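Local coordinates for protein leucyl aminopeptidase (Trypanosoma brucei brucei, PDB 5NTD) that probably cleaves single amino acids from the N-termini of peptides at a two-manganese active site, occupied here by the inhibitor bestatin, at residues P196-A201 / V327-P332; P267-L272 / V382-N387. One frame throughout, in Å; residues are numbered along the deposited sequence.

Interactions 1 and 2 lie apart, their centres 25 Å from each other and their nearest atoms about 7 Å, but the catalytic domain connects them. Segment 327-332 ends helix 314-328 and leads into strand 334-344, which pairs antiparallel with strand 268-274 of interaction 2. Helix 222-236 meets both contacts, receiving Arg328 from one and Arg268 and Val270 from the other. Neither contact includes a manganese ligand. Helices 314-328 and 374-387 nevertheless start just after metal-binding residues, Asp312 for the first and Asp371 and Glu373 for the second, and each makes its contact at its C-terminal end, away from the start of the helix.

Interaction 1: P196-A201 / V327-P332; sequences PKDLEA and VRLQQP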
ATOM      1  N   PRO G 196     -27.989  45.839  11.859  1.00 36.50           N
ATOM      2  CA  PRO G 196     -28.516  44.731  11.050  1.00 36.49           C
ATOM      3  C   PRO G 196     -28.033  44.655   9.605  1.00 36.31           C
ATOM      4  O   PRO G 196     -27.687  43.570   9.146  1.00 37.61           O
ATOM      5  CB  PRO G 196     -30.045  44.958  11.088  1.00 36.21           C
ATOM      6  CG  PRO G 196     -30.273  45.662  12.381  1.00 36.20           C
ATOM      7  CD  PRO G 196     -29.058  46.532  12.599  1.00 35.68           C
ATOM      8  N   LYS G 197     -28.027  45.764   8.884  1.00 35.25           N
ATOM      9  CA  LYS G 197     -27.580  45.743   7.449  1.00 35.14           C
ATOM     10  C   LYS G 197     -26.078  45.361   7.353  1.00 35.46           C
ATOM     11  O   LYS G 197     -25.642  44.725   6.394  1.00 36.79           O
ATOM     12  CB  LYS G 197     -27.879  47.063   6.714  1.00 34.79           C
ATOM     13  N   ASP G 198     -25.299  45.766   8.346  1.00 33.32           N
ATOM     14  CA  ASP G 198     -23.892  45.368   8.413  1.00 32.92           C
ATOM     15  C   ASP G 198     -23.760  43.846   8.686  1.00 33.39           C
ATOM     16  O   ASP G 198     -22.885  43.163   8.122  1.00 31.85           O
ATOM     17  CB  ASP G 198     -23.148  46.155   9.506  1.00 33.78           C
ATOM     18  CG  ASP G 198     -22.925  47.632   9.135  1.00 33.67           C
ATOM     19  OD1 ASP G 198     -23.559  48.118   8.171  1.00 33.71           O
ATOM     20  OD2 ASP G 198     -22.017  48.258   9.747  1.00 33.13           O
ATOM     21  N   LEU G 199     -24.596  43.350   9.596  1.00 31.55           N
ATOM     22  CA  LEU G 199     -24.635  41.914   9.886  1.00 32.33           C
ATOM     23  C   LEU G 199     -25.074  41.144   8.646  1.00 32.26           C
ATOM     24  O   LEU G 199     -24.537  40.075   8.338  1.00 34.83           O
ATOM     25  CB  LEU G 199     -25.543  41.584  11.050  1.00 32.50           C
ATOM     26  CG  LEU G 199     -25.039  42.103  12.400  1.00 33.22           C
ATOM     27  CD1 LEU G 199     -26.073  41.817  13.494  1.00 33.21           C
ATOM     28  CD2 LEU G 199     -23.705  41.484  12.781  1.00 33.31           C
ATOM     29  N   GLU G 200     -26.003  41.702   7.898  1.00 32.41           N
ATOM     30  CA  GLU G 200     -26.398  41.082   6.606  1.00 35.23           C
ATOM     31  C   GLU G 200     -25.237  40.971   5.625  1.00 32.85           C
ATOM     32  O   GLU G 200     -25.068  39.948   4.968  1.00 36.57           O
ATOM     33  CB  GLU G 200     -27.511  41.837   5.903  1.00 37.30           C
ATOM     34  CG  GLU G 200     -28.878  41.503   6.445  1.00 38.28           C
ATOM     35  CD  GLU G 200     -29.984  42.167   5.661  1.00 40.47           C
ATOM     36  OE1 GLU G 200     -29.836  42.378   4.427  1.00 42.74           O
ATOM     37  OE2 GLU G 200     -31.023  42.456   6.280  1.00 44.75           O
ATOM     38  N   ALA G 201     -24.443  42.009   5.555  1.00 32.07           N
ATOM     39  CA  ALA G 201     -23.261  42.012   4.664  1.00 31.95           C
ATOM     40  C   ALA G 201     -22.267  40.894   5.044  1.00 32.12           C
ATOM     41  O   ALA G 201     -21.739  40.182   4.180  1.00 31.93           O
ATOM     42  CB  ALA G 201     -22.561  43.338   4.679  1.00 31.13           C
ATOM     43  N   VAL G 327     -15.369  46.302   1.419  1.00 29.22           N
ATOM     44  CA  VAL G 327     -15.846  47.298   0.436  1.00 29.52           C
ATOM     45  C   VAL G 327     -17.282  47.702   0.764  1.00 30.78           C
ATOM     46  O   VAL G 327     -17.629  48.883   0.843  1.00 31.33           O
ATOM     47  CB  VAL G 327     -15.795  46.791  -0.994  1.00 28.84           C
ATOM     48  CG1 VAL G 327     -16.469  47.781  -1.942  1.00 28.41           C
ATOM     49  CG2 VAL G 327     -14.347  46.580  -1.407  1.00 29.23           C
ATOM     50  N   ARG G 328     -18.104  46.708   0.993  1.00 31.07           N
ATOM     51  CA  ARG G 328     -19.520  46.962   1.285  1.00 31.73           C
ATOM     52  C   ARG G 328     -19.735  47.764   2.581  1.00 34.17           C
ATOM     53  O   ARG G 328     -20.598  48.638   2.612  1.00 36.35           O
ATOM     54  CB  ARG G 328     -20.332  45.679   1.342  1.00 30.07           C
ATOM     55  CG  ARG G 328     -20.678  45.175  -0.026  1.00 29.09           C
ATOM     56  CD  ARG G 328     -21.264  43.784   0.027  1.00 29.15           C
ATOM     57  NE  ARG G 328     -22.019  43.484  -1.190  1.00 29.45           N
ATOM     58  CZ  ARG G 328     -22.392  42.256  -1.584  1.00 29.35           C
ATOM     59  NH1 ARG G 328     -22.100  41.171  -0.842  1.00 29.03           N
ATOM     60  NH2 ARG G 328     -23.063  42.118  -2.718  1.00 27.60           N
ATOM     61  N   LEU G 329     -18.969  47.466   3.617  1.00 34.18           N
ATOM     62  CA  LEU G 329     -19.043  48.214   4.894  1.00 34.78           C
ATOM     63  C   LEU G 329     -18.106  49.406   4.977  1.00 35.61           C
ATOM     64  O   LEU G 329     -18.097  50.114   5.979  1.00 34.03           O
ATOM     65  CB  LEU G 329     -18.747  47.312   6.077  1.00 34.85           C
ATOM     66  CG  LEU G 329     -19.670  46.086   6.175  1.00 35.76           C
ATOM     67  CD1 LEU G 329     -19.377  45.337   7.460  1.00 34.72           C
ATOM     68  CD2 LEU G 329     -21.145  46.491   6.096  1.00 37.14           C
ATOM     69  N   GLN G 330     -17.365  49.639   3.905  1.00 35.84           N
ATOM     70  CA  GLN G 330     -16.420  50.767   3.827  1.00 36.11           C
ATOM     71  C   GLN G 330     -15.523  50.804   5.039  1.00 35.15           C
ATOM     72  O   GLN G 330     -15.339  51.846   5.672  1.00 35.13           O
ATOM     73  CB  GLN G 330     -17.153  52.099   3.672  1.00 39.81           C
ATOM     74  CG  GLN G 330     -17.895  52.133   2.363  1.00 46.24           C
ATOM     75  CD  GLN G 330     -18.621  53.436   2.150  1.00 59.33           C
ATOM     76  OE1 GLN G 330     -19.258  53.982   3.072  1.00 61.61           O
ATOM     77  NE2 GLN G 330     -18.529  53.974   0.919  1.00 67.64           N
ATOM     78  N   GLN G 331     -14.952  49.655   5.365  1.00 32.55           N
ATOM     79  CA  GLN G 331     -13.964  49.587   6.444  1.00 30.71           C
ATOM     80  C   GLN G 331     -12.738  50.422   6.049  1.00 29.53           C
ATOM     81  O   GLN G 331     -12.387  50.469   4.863  1.00 29.07           O
ATOM     82  CB  GLN G 331     -13.555  48.151   6.723  1.00 31.51           C
ATOM     83  CG  GLN G 331     -14.658  47.340   7.367  1.00 31.72           C
ATOM     84  CD  GLN G 331     -14.221  45.923   7.698  1.00 31.76           C
ATOM     85  OE1 GLN G 331     -14.150  45.074   6.812  1.00 32.75           O
ATOM     86  NE2 GLN G 331     -13.945  45.665   8.968  1.00 30.28           N
ATOM     87  N   PRO G 332     -12.091  51.093   7.029  1.00 29.50           N
ATOM     88  CA  PRO G 332     -11.015  52.033   6.745  1.00 29.71           C
ATOM     89  C   PRO G 332      -9.644  51.388   6.612  1.00 30.73           C
ATOM     90  O   PRO G 332      -8.667  51.843   7.187  1.00 29.77           O
ATOM     91  CB  PRO G 332     -11.054  52.981   7.935  1.00 29.15           C
ATOM     92  CG  PRO G 332     -11.552  52.145   9.064  1.00 30.35           C
ATOM     93  CD  PRO G 332     -12.457  51.102   8.469  1.00 30.33           C
TER
HETATM   94  O   HOH W   1     -20.984  41.075   1.750  1.00 43.49           O
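Leu329 directs its CD2 methyl into the angle between Asp198 and Ala201 on the first turns of helix 196-214. CD2 lies 3.6 Å from Asp198 OD1, and the two side chains pass at a slant, so that the methyl meets the Asp198 side chain along its length as well as its oxygens. Ala201, one turn on, points its CB at the same methyl, 3.7 Å from Leu329 CD2. With CG anti to its carbonyl carbon (chi1 -57°), Leu329 extends across to the helix from just ahead of Gln330, whose positive phi of 50° belongs to a Schellman motif closing helix 314-328. Beside these methyl contacts, one water accepts from Arg328 NH1 at 2.8 Å, in the plane of the guanidinium, and donates to Ala201 O at 2.7 Å. Leu199 and Glu200 pack on strand 26-30 of the N-terminal part of the chain, whereas Arg328 rests on Tyr232 and Leu236 of helix 222-236. The contact therefore sets the start of helix 196-214 against the end of helix 314-328 in the catalytic domain. With no direct hydrogen bond between the segments, the fit rests on van der Waals contact and one shared water.

Interaction 2: P267-L272 / V382-N387; sequences PRLVTL and VFHATN
The imidazole of His384 has the CD2 methyl of Leu269 over one face, while Thr271 approaches it obliquely. Leu269 CD2 stands 4.1 Å from the centroid of the His384 ring and 20° off its normal, a CH-pi contact. The methyl is displaced toward the rim, with His384 CG and ND1 its nearest ring atoms. Leu269 and His384 run past each other in opposite directions, and both extend across the interface with CG anti to the backbone N (chi1 -178° for His384). Thr271 comes from the opposite direction to His384, and its OG1 lies 3.2 Å from His384 NE2, oblique to the ring. The clear polar partners lie elsewhere: Thr271 OG1 bonds to Thr338 OG1 and His384 ND1 to Tyr253 OH. The bond from ND1 fixes how the ring is turned, and the Leu269 methyl packs over one face.

A second flat group lies within the helix, where Asn387 CB sits over one face of the Phe383 ring, toward its rim, 3.5 Å above the plane. Near the helix end Val382 O is gripped twice by Thr386, by N at 3.0 Å and by OG1 at 2.7 Å, from opposite faces of the carbonyl plane. The Thr386 hydroxyl and Asn387 OD1 are also hydrogen-bonded to Ser484.

Strand 268-274 alternates its sides: Leu269 and Thr271 face the C-terminal turns of helix 374-387, whereas Val270 points away and packs on helix 222-236. Backbone bonds tie Leu269 to Ile243 and Val270 to Leu339, placing the strand between antiparallel neighbours 239-244 and 334-344. The contact thus belongs to a layered alpha/beta core, with helix 374-387 against one face of the sheet and helix 222-236 against the other.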
ATOM      1  N   PRO G 267      -4.592  29.636 -16.094  1.00 27.92           N
ATOM      2  CA  PRO G 267      -4.452  30.209 -14.774  1.00 29.16           C
ATOM      3  C   PRO G 267      -4.545  31.715 -14.857  1.00 32.08           C
ATOM      4  O   PRO G 267      -4.271  32.292 -15.908  1.00 32.50           O
ATOM      5  CB  PRO G 267      -3.044  29.811 -14.361  1.00 28.96           C
ATOM      6  CG  PRO G 267      -2.322  29.648 -15.640  1.00 28.76           C
ATOM      7  CD  PRO G 267      -3.318  29.123 -16.611  1.00 28.23           C
ATOM      8  N   ARG G 268      -4.909  32.322 -13.742  1.00 32.15           N
ATOM      9  CA  ARG G 268      -4.997  33.778 -13.633  1.00 32.20           C
ATOM     10  C   ARG G 268      -4.495  34.244 -12.300  1.00 29.57           C
ATOM     11  O   ARG G 268      -4.826  33.668 -11.279  1.00 29.00           O
ATOM     12  CB  ARG G 268      -6.454  34.239 -13.824  1.00 33.28           C
ATOM     13  CG  ARG G 268      -6.913  34.178 -15.274  1.00 34.08           C
ATOM     14  CD  ARG G 268      -8.307  33.629 -15.348  1.00 33.13           C
ATOM     15  NE  ARG G 268      -8.961  33.831 -16.635  1.00 34.11           N
ATOM     16  CZ  ARG G 268      -9.179  32.891 -17.544  1.00 33.81           C
ATOM     17  NH1 ARG G 268      -8.792  31.645 -17.368  1.00 35.48           N
ATOM     18  NH2 ARG G 268      -9.864  33.201 -18.627  1.00 35.02           N
ATOM     19  N   LEU G 269      -3.749  35.323 -12.343  1.00 28.26           N
ATOM     20  CA  LEU G 269      -3.444  36.113 -11.161  1.00 27.96           C
ATOM     21  C   LEU G 269      -4.361  37.341 -11.191  1.00 28.55           C
ATOM     22  O   LEU G 269      -4.204  38.249 -11.995  1.00 28.95           O
ATOM     23  CB  LEU G 269      -1.998  36.525 -11.146  1.00 27.70           C
ATOM     24  CG  LEU G 269      -1.422  36.893  -9.786  1.00 28.74           C
ATOM     25  CD1 LEU G 269      -1.360  35.716  -8.833  1.00 28.23           C
ATOM     26  CD2 LEU G 269      -0.029  37.463  -9.984  1.00 28.74           C
ATOM     27  N   VAL G 270      -5.320  37.342 -10.283  1.00 28.25           N
ATOM     28  CA  VAL G 270      -6.349  38.359 -10.218  1.00 28.49           C
ATOM     29  C   VAL G 270      -6.158  39.239  -8.980  1.00 30.33           C
ATOM     30  O   VAL G 270      -6.267  38.760  -7.853  1.00 30.31           O
ATOM     31  CB  VAL G 270      -7.731  37.747 -10.173  1.00 27.63           C
ATOM     32  CG1 VAL G 270      -8.807  38.817 -10.109  1.00 27.93           C
ATOM     33  CG2 VAL G 270      -7.964  36.874 -11.381  1.00 27.27           C
ATOM     34  N   THR G 271      -5.893  40.521  -9.194  1.00 29.77           N
ATOM     35  CA  THR G 271      -5.701  41.437  -8.087  1.00 30.97           C
ATOM     36  C   THR G 271      -6.802  42.490  -8.048  1.00 32.68           C
ATOM     37  O   THR G 271      -7.077  43.170  -9.031  1.00 33.53           O
ATOM     38  CB  THR G 271      -4.318  42.104  -8.112  1.00 31.59           C
ATOM     39  OG1 THR G 271      -3.283  41.100  -8.007  1.00 31.02           O
ATOM     40  CG2 THR G 271      -4.154  43.058  -6.946  1.00 32.27           C
ATOM     41  N   LEU G 272      -7.395  42.623  -6.878  1.00 32.20           N
ATOM     42  CA  LEU G 272      -8.461  43.575  -6.610  1.00 32.03           C
ATOM     43  C   LEU G 272      -7.941  44.658  -5.655  1.00 33.22           C
ATOM     44  O   LEU G 272      -7.169  44.352  -4.746  1.00 32.17           O
ATOM     45  CB  LEU G 272      -9.683  42.905  -5.986  1.00 31.66           C
ATOM     46  CG  LEU G 272     -10.055  41.565  -6.607  1.00 31.50           C
ATOM     47  CD1 LEU G 272     -11.239  40.961  -5.867  1.00 32.75           C
ATOM     48  CD2 LEU G 272     -10.397  41.730  -8.067  1.00 30.85           C
ATOM     49  N   VAL G 382       2.388  36.406  -3.216  1.00 27.26           N
ATOM     50  CA  VAL G 382       2.949  37.303  -2.176  1.00 27.38           C
ATOM     51  C   VAL G 382       4.050  38.196  -2.726  1.00 28.01           C
ATOM     52  O   VAL G 382       4.200  39.334  -2.300  1.00 28.86           O
ATOM     53  CB  VAL G 382       3.451  36.586  -0.906  1.00 26.87           C
ATOM     54  CG1 VAL G 382       2.327  35.797  -0.271  1.00 26.21           C
ATOM     55  CG2 VAL G 382       4.646  35.691  -1.189  1.00 28.43           C
ATOM     56  N   PHE G 383       4.805  37.695  -3.695  1.00 28.55           N
ATOM     57  CA  PHE G 383       5.806  38.558  -4.365  1.00 29.21           C
ATOM     58  C   PHE G 383       5.093  39.670  -5.147  1.00 29.84           C
ATOM     59  O   PHE G 383       5.474  40.831  -5.061  1.00 28.45           O
ATOM     60  CB  PHE G 383       6.734  37.851  -5.311  1.00 28.55           C
ATOM     61  CG  PHE G 383       7.850  38.740  -5.789  1.00 29.20           C
ATOM     62  CD1 PHE G 383       8.985  38.952  -4.996  1.00 30.44           C
ATOM     63  CD2 PHE G 383       7.755  39.421  -6.999  1.00 29.24           C
ATOM     64  CE1 PHE G 383      10.034  39.793  -5.437  1.00 30.31           C
ATOM     65  CE2 PHE G 383       8.787  40.248  -7.433  1.00 28.98           C
ATOM     66  CZ  PHE G 383       9.919  40.442  -6.651  1.00 28.97           C
ATOM     67  N   HIS G 384       4.059  39.284  -5.854  1.00 29.34           N
ATOM     68  CA  HIS G 384       3.260  40.256  -6.568  1.00 31.02           C
ATOM     69  C   HIS G 384       2.735  41.366  -5.618  1.00 31.19           C
ATOM     70  O   HIS G 384       2.848  42.563  -5.890  1.00 30.17           O
ATOM     71  CB  HIS G 384       2.066  39.590  -7.219  1.00 32.27           C
ATOM     72  CG  HIS G 384       1.223  40.533  -8.018  1.00 34.05           C
ATOM     73  ND1 HIS G 384       1.600  40.989  -9.267  1.00 34.91           N
ATOM     74  CD2 HIS G 384       0.022  41.110  -7.748  1.00 34.43           C
ATOM     75  CE1 HIS G 384       0.654  41.786  -9.739  1.00 35.25           C
ATOM     76  NE2 HIS G 384      -0.309  41.878  -8.836  1.00 34.73           N
ATOM     77  N   ALA G 385       2.162  40.941  -4.507  1.00 29.98           N
ATOM     78  CA  ALA G 385       1.569  41.876  -3.535  1.00 30.15           C
ATOM     79  C   ALA G 385       2.623  42.788  -2.927  1.00 29.37           C
ATOM     80  O   ALA G 385       2.361  43.965  -2.709  1.00 31.37           O
ATOM     81  CB  ALA G 385       0.828  41.144  -2.430  1.00 29.19           C
ATOM     82  N   THR G 386       3.781  42.244  -2.658  1.00 27.87           N
ATOM     83  CA  THR G 386       4.815  42.988  -1.922  1.00 28.61           C
ATOM     84  C   THR G 386       5.787  43.754  -2.830  1.00 30.25           C
ATOM     85  O   THR G 386       6.604  44.529  -2.345  1.00 31.32           O
ATOM     86  CB  THR G 386       5.648  42.085  -0.993  1.00 27.72           C
ATOM     87  OG1 THR G 386       6.192  40.998  -1.744  1.00 26.35           O
ATOM     88  CG2 THR G 386       4.778  41.573   0.111  1.00 27.50           C
ATOM     89  N   ASN G 387       5.700  43.523  -4.121  1.00 29.35           N
ATOM     90  CA  ASN G 387       6.634  44.136  -5.065  1.00 30.49           C
ATOM     91  C   ASN G 387       6.026  44.882  -6.239  1.00 32.01           C
ATOM     92  O   ASN G 387       6.634  45.808  -6.743  1.00 33.43           O
ATOM     93  CB  ASN G 387       7.576  43.092  -5.661  1.00 31.11           C
ATOM     94  CG  ASN G 387       8.897  43.701  -6.141  1.00 30.89           C
ATOM     95  OD1 ASN G 387       9.752  44.048  -5.341  1.00 28.52           O
ATOM     96  ND2 ASN G 387       9.050  43.823  -7.448  1.00 29.93           N
TER